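PDB 2PWY: tRNA (adenine(58)-N(1))-methyltransferase TrmI from Thermus thermophilus, which catalyses the S-adenosyl-L-methionine-dependent methylation of adenosine 58 of tRNA to N(1)-methyladenosine and is required for cell growth at extreme temperatures. Local coordinates for residues Y20-F23 with V29-H32; V22-G27 with A41-G46; V89-L94 with L218-E223; T202-L207 with F248-R253. All blocks are in the same frame, centred on the assembly; numbering follows the deposited sequence.

Contact 1. Residues Y20-F23 with V29-H32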
# COMPACT_ATOMS: atom_id res chain seq x y z
N TYR A 20 20.36 -13.97 -16.09
CA TYR A 20 20.31 -14.98 -17.15
C TYR A 20 20.31 -16.36 -16.53
O TYR A 20 21.17 -16.68 -15.72
CB TYR A 20 21.53 -14.87 -18.06
CG TYR A 20 21.81 -13.48 -18.58
CD1 TYR A 20 21.36 -13.09 -19.85
CD2 TYR A 20 22.55 -12.57 -17.83
CE1 TYR A 20 21.63 -11.80 -20.33
CE2 TYR A 20 22.82 -11.29 -18.31
CZ TYR A 20 22.36 -10.92 -19.56
OH TYR A 20 22.62 -9.64 -20.04
N LEU A 21 19.35 -17.18 -16.94
CA LEU A 21 19.26 -18.55 -16.48
C LEU A 21 20.03 -19.42 -17.46
O LEU A 21 19.79 -19.39 -18.67
CB LEU A 21 17.79 -18.97 -16.38
CG LEU A 21 17.35 -20.14 -15.50
CD1 LEU A 21 17.75 -19.99 -14.03
CD2 LEU A 21 15.84 -20.30 -15.62
N VAL A 22 20.97 -20.18 -16.93
CA VAL A 22 21.86 -21.00 -17.75
C VAL A 22 21.79 -22.44 -17.27
O VAL A 22 21.87 -22.71 -16.07
CB VAL A 22 23.32 -20.45 -17.72
CG1 VAL A 22 24.27 -21.36 -18.50
CG2 VAL A 22 23.35 -19.02 -18.27
N PHE A 23 21.61 -23.36 -18.21
CA PHE A 23 21.60 -24.78 -17.93
C PHE A 23 22.94 -25.31 -18.45
O PHE A 23 23.10 -25.55 -19.65
CB PHE A 23 20.41 -25.46 -18.60
CG PHE A 23 19.07 -24.93 -18.13
CD1 PHE A 23 18.38 -25.57 -17.10
CD2 PHE A 23 18.52 -23.78 -18.70
CE1 PHE A 23 17.15 -25.07 -16.65
CE2 PHE A 23 17.29 -23.27 -18.25
CZ PHE A 23 16.60 -23.91 -17.23
N VAL A 29 28.64 -22.61 -24.12
CA VAL A 29 29.19 -21.26 -24.02
C VAL A 29 28.06 -20.27 -23.75
O VAL A 29 27.03 -20.27 -24.44
CB VAL A 29 29.94 -20.85 -25.32
CG1 VAL A 29 30.34 -19.39 -25.29
CG2 VAL A 29 31.17 -21.76 -25.54
N PHE A 30 28.26 -19.43 -22.73
CA PHE A 30 27.34 -18.34 -22.44
C PHE A 30 27.80 -17.13 -23.22
O PHE A 30 28.93 -16.69 -23.08
CB PHE A 30 27.34 -18.02 -20.93
CG PHE A 30 26.50 -16.82 -20.57
CD1 PHE A 30 25.11 -16.88 -20.63
CD2 PHE A 30 27.10 -15.62 -20.17
CE1 PHE A 30 24.32 -15.78 -20.31
CE2 PHE A 30 26.31 -14.50 -19.84
CZ PHE A 30 24.93 -14.58 -19.91
N HIS A 31 26.91 -16.60 -24.06
CA HIS A 31 27.24 -15.44 -24.89
C HIS A 31 26.76 -14.17 -24.22
O HIS A 31 25.67 -14.12 -23.66
CB HIS A 31 26.64 -15.58 -26.29
CG HIS A 31 27.13 -16.78 -27.03
ND1 HIS A 31 28.33 -16.79 -27.72
CD2 HIS A 31 26.61 -18.03 -27.16
CE1 HIS A 31 28.52 -17.98 -28.26
NE2 HIS A 31 27.49 -18.75 -27.93
N HIS A 32 27.61 -13.14 -24.26
CA HIS A 32 27.34 -11.88 -23.58
C HIS A 32 28.17 -10.79 -24.24
O HIS A 32 29.30 -11.05 -24.67
CB HIS A 32 27.68 -12.00 -22.10
CG HIS A 32 27.22 -10.84 -21.28
ND1 HIS A 32 27.99 -9.71 -21.10
CD2 HIS A 32 26.08 -10.63 -20.58
CE1 HIS A 32 27.33 -8.85 -20.34
NE2 HIS A 32 26.17 -9.39 -20.00
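Y20 OH and H32 NE2 lie 3.6 Å apart and share one acceptor, each hydrogen-bonding to OD2 of D14, so that the carboxylate oxygen joins two side chains that are not bonded to each other. The grip holds the polar end of an aromatic cluster, Y20, F30 and H32, in the small N-terminal domain, where strand 19-22, outermost within this chain in an antiparallel sheet, comes close to the short strand 29-30 without pairing with it. At the heart is a T-shaped pair. F30 drives its edge against one face of Y20, with the ring centroids 5.2 Å apart and the planes at 71°. F30 CZ leads, standing 3.6 Å from Y20 CG and thus nearer the base of the phenol than its hydroxyl. F30 gets there with CG anti to the backbone N (chi1 175°), extending its ring across the gap between the strands. H32 approaches the far end of the same phenol, its CD2 3.9 Å from Y20 CZ. With an alanine in place of Y20, F30 would probably lose the aromatic face beneath its edge, and D14 the phenol hydroxyl. L12 of strand 10-13 touches both F30 and V22, and V22 completes the apolar side of the cluster: its CG2 methyl meets F30 CD1 at 3.6 Å.

Contact 2. Residues V22-G27 with A41-G46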
# COMPACT_ATOMS: atom_id res chain seq x y z
N VAL A 22 20.97 -20.18 -16.93
CA VAL A 22 21.86 -21.00 -17.75
C VAL A 22 21.79 -22.44 -17.27
O VAL A 22 21.87 -22.71 -16.07
CB VAL A 22 23.32 -20.45 -17.72
CG1 VAL A 22 24.27 -21.36 -18.50
CG2 VAL A 22 23.35 -19.02 -18.27
N PHE A 23 21.61 -23.36 -18.21
CA PHE A 23 21.60 -24.78 -17.93
C PHE A 23 22.94 -25.31 -18.45
O PHE A 23 23.10 -25.55 -19.65
CB PHE A 23 20.41 -25.46 -18.60
CG PHE A 23 19.07 -24.93 -18.13
CD1 PHE A 23 18.38 -25.57 -17.10
CD2 PHE A 23 18.52 -23.78 -18.70
CE1 PHE A 23 17.15 -25.07 -16.65
CE2 PHE A 23 17.29 -23.27 -18.25
CZ PHE A 23 16.60 -23.91 -17.23
N PRO A 24 23.93 -25.46 -17.55
CA PRO A 24 25.30 -25.72 -17.99
C PRO A 24 25.44 -27.06 -18.70
O PRO A 24 24.76 -28.03 -18.35
CB PRO A 24 26.11 -25.73 -16.68
CG PRO A 24 25.22 -25.08 -15.67
CD PRO A 24 23.82 -25.37 -16.08
N LYS A 25 26.31 -27.10 -19.70
CA LYS A 25 26.64 -28.33 -20.40
C LYS A 25 28.10 -28.25 -20.83
O LYS A 25 28.60 -27.17 -21.13
CB LYS A 25 25.70 -28.55 -21.60
CG LYS A 25 25.86 -27.56 -22.73
CD LYS A 25 24.70 -27.58 -23.71
CE LYS A 25 25.08 -26.87 -25.00
NZ LYS A 25 23.90 -26.37 -25.77
N GLU A 26 28.80 -29.38 -20.81
CA GLU A 26 30.19 -29.37 -21.26
C GLU A 26 30.26 -28.98 -22.73
O GLU A 26 29.50 -29.49 -23.56
CB GLU A 26 30.89 -30.71 -21.01
CG GLU A 26 32.41 -30.60 -21.11
CD GLU A 26 33.12 -31.94 -21.00
OE1 GLU A 26 32.42 -32.96 -20.94
OE2 GLU A 26 34.37 -31.95 -20.98
N GLY A 27 31.17 -28.06 -23.03
CA GLY A 27 31.29 -27.52 -24.37
C GLY A 27 30.34 -26.36 -24.61
O GLY A 27 30.39 -25.72 -25.66
N ALA A 41 33.76 -22.53 -16.95
CA ALA A 41 34.25 -21.42 -16.11
C ALA A 41 33.20 -21.08 -15.05
O ALA A 41 33.54 -20.72 -13.92
CB ALA A 41 34.57 -20.20 -16.94
N LEU A 42 31.93 -21.18 -15.45
CA LEU A 42 30.80 -20.89 -14.57
C LEU A 42 30.74 -21.89 -13.44
O LEU A 42 30.58 -21.52 -12.27
CB LEU A 42 29.49 -20.89 -15.35
CG LEU A 42 29.38 -19.91 -16.51
CD1 LEU A 42 28.08 -20.11 -17.30
CD2 LEU A 42 29.50 -18.46 -16.06
N LEU A 43 30.86 -23.16 -13.79
CA LEU A 43 30.84 -24.24 -12.81
C LEU A 43 32.04 -24.14 -11.87
O LEU A 43 31.93 -24.36 -10.66
CB LEU A 43 30.80 -25.59 -13.53
CG LEU A 43 29.57 -25.81 -14.45
CD1 LEU A 43 29.86 -26.89 -15.48
CD2 LEU A 43 28.32 -26.16 -13.64
N GLU A 44 33.19 -23.77 -12.43
CA GLU A 44 34.40 -23.60 -11.63
C GLU A 44 34.26 -22.47 -10.61
O GLU A 44 34.66 -22.62 -9.46
CB GLU A 44 35.61 -23.43 -12.56
CG GLU A 44 36.07 -24.79 -13.06
CD GLU A 44 36.76 -24.76 -14.42
OE1 GLU A 44 37.03 -23.66 -14.96
OE2 GLU A 44 37.02 -25.87 -14.95
N ALA A 45 33.66 -21.35 -11.04
CA ALA A 45 33.42 -20.22 -10.14
C ALA A 45 32.43 -20.66 -9.06
O ALA A 45 32.64 -20.43 -7.86
CB ALA A 45 32.88 -19.03 -10.92
N GLY A 46 31.37 -21.32 -9.51
CA GLY A 46 30.31 -21.82 -8.63
C GLY A 46 29.42 -20.74 -8.02
O GLY A 46 29.72 -19.55 -8.11
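V22, the last residue of strand 19-22, meets L42 of helix 39-45 loosely, its CG1 methyl 4.2 Å from L42 CD1, and the two side chains stand roughly at right angles. The methyl in question is the one anti to the backbone N (chi1 176°), which leaves the other branch, CG2, for a different neighbour. L42 also rests on L10 and L12 of strand 10-13 and on V51 of strand 50-52, so V22 adds to a small buried patch beneath the helix. Beyond F23 the chain reaches P24, whose ring gives the tightest contact here. L43 CD2 comes up to the CB-CG edge of the proline ring, 3.8 Å from P24 CB and 3.9 Å from P24 CG. L43 is itself exposed, so this methyl, at the rim of the proline ring, closes the outer margin of the patch. From here the loop is held by polar bonds to the start of the helix: K25 N hydrogen-bonds to H39 ND1, and G27 N to E40 OE2. Just past the helix's other end comes G46, whose N still bonds to L42 O and whose positive phi favours glycine. The whole is a short helix laid on one face of a small antiparallel sheet, in the TrmI-like N-terminal domain that may take part in tRNA recognition.

Contact 3. Residues V89-L94 with L218-E223. With SO4 (sulfate ion), chain C.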
# COMPACT_ATOMS: atom_id res chain seq x y z
N VAL A 89 0.70 -21.00 -0.08
CA VAL A 89 1.12 -22.15 0.71
C VAL A 89 0.77 -21.97 2.19
O VAL A 89 0.33 -22.92 2.85
CB VAL A 89 2.62 -22.42 0.51
CG1 VAL A 89 3.12 -23.45 1.52
CG2 VAL A 89 2.84 -22.91 -0.94
N THR A 90 0.94 -20.75 2.70
CA THR A 90 0.59 -20.46 4.09
C THR A 90 -0.92 -20.46 4.30
O THR A 90 -1.42 -21.00 5.29
CB THR A 90 1.20 -19.12 4.55
OG1 THR A 90 2.63 -19.21 4.46
CG2 THR A 90 0.81 -18.83 6.02
N LEU A 91 -1.66 -19.86 3.38
CA LEU A 91 -3.12 -19.84 3.49
C LEU A 91 -3.73 -21.24 3.38
O LEU A 91 -4.75 -21.53 4.02
CB LEU A 91 -3.72 -18.91 2.44
CG LEU A 91 -3.37 -17.43 2.62
CD1 LEU A 91 -3.84 -16.66 1.39
CD2 LEU A 91 -4.02 -16.88 3.89
N LEU A 92 -3.10 -22.09 2.59
CA LEU A 92 -3.47 -23.51 2.47
C LEU A 92 -3.01 -24.34 3.66
O LEU A 92 -3.41 -25.51 3.81
CB LEU A 92 -2.91 -24.09 1.17
CG LEU A 92 -3.64 -23.70 -0.12
CD1 LEU A 92 -2.78 -23.96 -1.33
CD2 LEU A 92 -4.99 -24.42 -0.26
N ASP A 93 -2.18 -23.74 4.51
CA ASP A 93 -1.66 -24.37 5.72
C ASP A 93 -1.01 -25.73 5.40
O ASP A 93 -1.31 -26.75 6.03
CB ASP A 93 -2.78 -24.51 6.78
CG ASP A 93 -2.26 -25.01 8.10
OD1 ASP A 93 -1.20 -24.49 8.54
OD2 ASP A 93 -2.89 -25.92 8.69
N LEU A 94 -0.13 -25.74 4.40
CA LEU A 94 0.50 -26.98 3.95
C LEU A 94 1.72 -27.33 4.79
O LEU A 94 2.58 -26.48 5.04
CB LEU A 94 0.90 -26.88 2.48
CG LEU A 94 -0.25 -26.66 1.50
CD1 LEU A 94 0.30 -26.54 0.12
CD2 LEU A 94 -1.30 -27.79 1.57
N LEU A 218 -16.70 -18.56 2.83
CA LEU A 218 -15.69 -17.56 2.50
C LEU A 218 -14.90 -17.16 3.75
O LEU A 218 -15.48 -16.80 4.78
CB LEU A 218 -16.34 -16.31 1.87
CG LEU A 218 -15.36 -15.20 1.46
CD1 LEU A 218 -14.37 -15.67 0.39
CD2 LEU A 218 -16.11 -13.95 0.97
N GLU A 219 -13.58 -17.21 3.64
CA GLU A 219 -12.73 -16.91 4.79
C GLU A 219 -11.86 -15.68 4.58
O GLU A 219 -11.70 -14.86 5.49
CB GLU A 219 -11.85 -18.12 5.13
CG GLU A 219 -12.64 -19.36 5.58
CD GLU A 219 -13.37 -19.19 6.92
OE1 GLU A 219 -13.19 -18.14 7.59
OE2 GLU A 219 -14.14 -20.10 7.30
N ARG A 220 -11.28 -15.55 3.39
CA ARG A 220 -10.36 -14.44 3.09
C ARG A 220 -10.46 -14.00 1.65
O ARG A 220 -10.63 -14.81 0.73
CB ARG A 220 -8.88 -14.83 3.30
CG ARG A 220 -8.57 -15.63 4.54
CD ARG A 220 -8.32 -14.72 5.75
NE ARG A 220 -6.99 -14.09 5.77
CZ ARG A 220 -5.88 -14.68 6.24
NH1 ARG A 220 -5.90 -15.93 6.69
NH2 ARG A 220 -4.74 -14.01 6.23
N VAL A 221 -10.35 -12.69 1.47
CA VAL A 221 -10.04 -12.11 0.18
C VAL A 221 -8.90 -11.13 0.45
O VAL A 221 -9.05 -10.20 1.24
CB VAL A 221 -11.23 -11.38 -0.45
CG1 VAL A 221 -10.77 -10.60 -1.72
CG2 VAL A 221 -12.36 -12.36 -0.80
N LEU A 222 -7.75 -11.37 -0.15
CA LEU A 222 -6.63 -10.47 0.13
C LEU A 222 -5.73 -10.18 -1.06
O LEU A 222 -5.76 -10.90 -2.07
CB LEU A 222 -5.82 -10.97 1.33
CG LEU A 222 -5.11 -12.31 1.22
CD1 LEU A 222 -3.75 -12.07 0.65
CD2 LEU A 222 -4.96 -12.94 2.61
N GLU A 223 -4.97 -9.10 -0.92
CA GLU A 223 -3.93 -8.72 -1.86
C GLU A 223 -2.60 -8.77 -1.14
O GLU A 223 -2.42 -8.12 -0.09
CB GLU A 223 -4.13 -7.28 -2.35
CG GLU A 223 -5.45 -6.96 -2.95
CD GLU A 223 -5.58 -5.47 -3.19
OE1 GLU A 223 -6.56 -4.87 -2.71
OE2 GLU A 223 -4.66 -4.91 -3.84
S SO4 C . -20.56 -17.85 3.35
O1 SO4 C . -21.54 -17.02 2.66
O2 SO4 C . -19.24 -17.52 2.84
O3 SO4 C . -20.59 -17.60 4.77
O4 SO4 C . -20.83 -19.26 3.12
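L91 carries most of this contact, dividing its two methyls between R220 and L222. L91 CD2 sits over one face of the R220 guanidinium, 3.3 Å above its plane and shifted toward the rim, with R220 NH1 at 3.5 Å. The arginine comes back over the leucine because its chain is folded at chi2 (-86°) and chi3 (-78°). Its charge is met across the subunit boundary: NH2 forms a salt bridge with E228, and NH1 with E67, both of the second subunit. The methyl therefore packs on a group whose rotation those two carboxylates are likely to restrain. The other branch, L91 CD1, meets L222 CD2 tip to tip at 4.1 Å, L222 taking the crowded position between its backbone N and carbonyl carbon. Close to the start of strand 216-232, L218 N donates a 2.7 Å hydrogen bond to O2 of a sulfate, probably from the crystallisation liquor. R220 and E219 face A251 in a classic beta bulge. L91 lies in the last turn of helix 82-91, ahead of the Schellman motif at D93, and touches V195 of strand 192-198 and L249 of strand 248-254, so this turn lies against three strands of the catalytic sheet.

Contact 4. Residues T202-L207 with F248-R253; sequences TQVLEL and FLVALR
The ring of F248 receives V204 at a slant, neither squarely on a face nor at an edge: V204 CG2 is 3.6 Å from F248 CB and 3.8 Å from F248 CG, so the methyl touches the root of the aromatic group. Elsewhere the same ring meets that of H245, the planes inclined at about 55°, and packs against E223 of strand 216-232 and P238 of the third subunit. The rest of the contact is aliphatic. V204 CG1, the branch anti to its backbone N (chi1 170°), reaches V250 CG2 at 3.9 Å, so the valine touches alternate residues of the strand with its two methyls. One turn further along the helix, L207 brings CD2 to 3.9 Å from V250 CG1, and the two side chains lie alongside one another pointing opposite ways. Each methyl of V250 thus has its own helix neighbour, CG1 facing L207 and CG2 facing V204. Beyond it, L207 also packs on A196 and L198 of the adjoining strand 192-198. The axes of segments 202-207 and 248-253 approach to 9.6 Å and run almost parallel, at 9°. This is the helix-on-sheet layer of a class I methyltransferase fold: helix 201-211 follows strand 192-198 and covers it together with strand 248-254, the antiparallel strand inserted between 192-198 and 216-232 that is characteristic of the class I methyltransferase superfamily.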
# COMPACT_ATOMS: atom_id res chain seq x y z
N THR A 202 -13.74 -8.54 -10.38
CA THR A 202 -14.98 -9.07 -10.96
C THR A 202 -14.99 -10.61 -10.88
O THR A 202 -16.01 -11.22 -10.57
CB THR A 202 -15.14 -8.61 -12.41
OG1 THR A 202 -13.87 -8.71 -13.06
CG2 THR A 202 -15.61 -7.15 -12.46
N GLN A 203 -13.83 -11.22 -11.14
CA GLN A 203 -13.68 -12.67 -11.02
C GLN A 203 -13.83 -13.10 -9.56
O GLN A 203 -14.48 -14.11 -9.28
CB GLN A 203 -12.31 -13.10 -11.54
CG GLN A 203 -12.15 -13.00 -13.04
CD GLN A 203 -10.71 -13.23 -13.45
OE1 GLN A 203 -9.82 -12.48 -13.07
NE2 GLN A 203 -10.48 -14.31 -14.19
N VAL A 204 -13.25 -12.32 -8.65
CA VAL A 204 -13.39 -12.57 -7.21
C VAL A 204 -14.86 -12.60 -6.81
O VAL A 204 -15.32 -13.53 -6.16
CB VAL A 204 -12.62 -11.52 -6.36
CG1 VAL A 204 -12.99 -11.65 -4.85
CG2 VAL A 204 -11.10 -11.67 -6.58
N LEU A 205 -15.61 -11.58 -7.21
CA LEU A 205 -17.01 -11.49 -6.84
C LEU A 205 -17.80 -12.65 -7.43
O LEU A 205 -18.67 -13.21 -6.77
CB LEU A 205 -17.60 -10.13 -7.26
CG LEU A 205 -17.03 -8.93 -6.50
CD1 LEU A 205 -17.36 -7.63 -7.24
CD2 LEU A 205 -17.54 -8.91 -5.06
N GLU A 206 -17.48 -13.02 -8.68
CA GLU A 206 -18.13 -14.16 -9.32
C GLU A 206 -17.86 -15.46 -8.54
O GLU A 206 -18.79 -16.24 -8.31
CB GLU A 206 -17.71 -14.30 -10.79
CG GLU A 206 -18.49 -15.38 -11.53
CD GLU A 206 -18.45 -15.25 -13.06
OE1 GLU A 206 -17.85 -14.28 -13.59
OE2 GLU A 206 -19.05 -16.13 -13.72
N LEU A 207 -16.61 -15.67 -8.13
CA LEU A 207 -16.25 -16.86 -7.35
C LEU A 207 -16.97 -16.88 -5.99
O LEU A 207 -17.48 -17.93 -5.56
CB LEU A 207 -14.72 -16.95 -7.16
CG LEU A 207 -14.23 -18.07 -6.22
CD1 LEU A 207 -14.69 -19.46 -6.73
CD2 LEU A 207 -12.71 -18.02 -6.10
N PHE A 248 -5.71 -11.20 -6.74
CA PHE A 248 -6.31 -11.41 -5.44
C PHE A 248 -6.23 -12.87 -5.07
O PHE A 248 -6.27 -13.73 -5.95
CB PHE A 248 -7.78 -10.99 -5.50
CG PHE A 248 -7.96 -9.56 -5.87
CD1 PHE A 248 -7.91 -8.58 -4.88
CD2 PHE A 248 -8.14 -9.18 -7.20
CE1 PHE A 248 -8.05 -7.23 -5.21
CE2 PHE A 248 -8.30 -7.82 -7.53
CZ PHE A 248 -8.24 -6.86 -6.55
N LEU A 249 -6.13 -13.15 -3.77
CA LEU A 249 -6.23 -14.51 -3.26
C LEU A 249 -7.55 -14.66 -2.52
O LEU A 249 -7.91 -13.82 -1.67
CB LEU A 249 -5.07 -14.83 -2.31
CG LEU A 249 -3.64 -14.66 -2.84
CD1 LEU A 249 -2.63 -15.14 -1.82
CD2 LEU A 249 -3.47 -15.41 -4.14
N VAL A 250 -8.28 -15.72 -2.84
CA VAL A 250 -9.59 -16.00 -2.24
C VAL A 250 -9.50 -17.35 -1.52
O VAL A 250 -9.23 -18.37 -2.16
CB VAL A 250 -10.71 -16.05 -3.31
CG1 VAL A 250 -12.04 -16.36 -2.65
CG2 VAL A 250 -10.79 -14.73 -4.11
N ALA A 251 -9.73 -17.34 -0.21
CA ALA A 251 -9.65 -18.55 0.61
C ALA A 251 -11.06 -18.96 1.04
O ALA A 251 -11.81 -18.15 1.59
CB ALA A 251 -8.77 -18.35 1.85
N LEU A 252 -11.40 -20.22 0.79
CA LEU A 252 -12.67 -20.80 1.22
C LEU A 252 -12.37 -21.94 2.18
O LEU A 252 -11.41 -22.67 1.96
CB LEU A 252 -13.43 -21.36 0.01
CG LEU A 252 -13.62 -20.44 -1.20
CD1 LEU A 252 -14.26 -21.23 -2.36
CD2 LEU A 252 -14.48 -19.27 -0.83
N ARG A 253 -13.20 -22.10 3.21
CA ARG A 253 -13.06 -23.26 4.10
C ARG A 253 -14.17 -24.25 3.81
O ARG A 253 -15.35 -23.87 3.75
CB ARG A 253 -13.10 -22.84 5.57
CG ARG A 253 -12.69 -23.93 6.54
CD ARG A 253 -13.05 -23.57 7.98
NE ARG A 253 -12.23 -22.52 8.59
CZ ARG A 253 -11.14 -22.72 9.32
NH1 ARG A 253 -10.66 -23.94 9.51
NH2 ARG A 253 -10.51 -21.68 9.85

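How the contacts relate
From the N terminus, contact 1 closes a short loop between strands 19-22 and 29-30. Contact 2 starts from the same stretch, sharing V22 and F23, and closes a longer loop that brings in helix 39-45; the two touch where F30 CB lies 4.3 Å from L42 CD1. Both stay within the N-terminal domain, their centres 38 to 44 Å from those of the other pair. Contacts 3 and 4 cross, since their segments alternate along the chain, and belong to the catalytic domain. They bring helices 82-91 and 201-211 to one sheet, whose neighbouring strands 216-232 and 248-254 join them through probable backbone hydrogen bonds such as L249 N to L222 O.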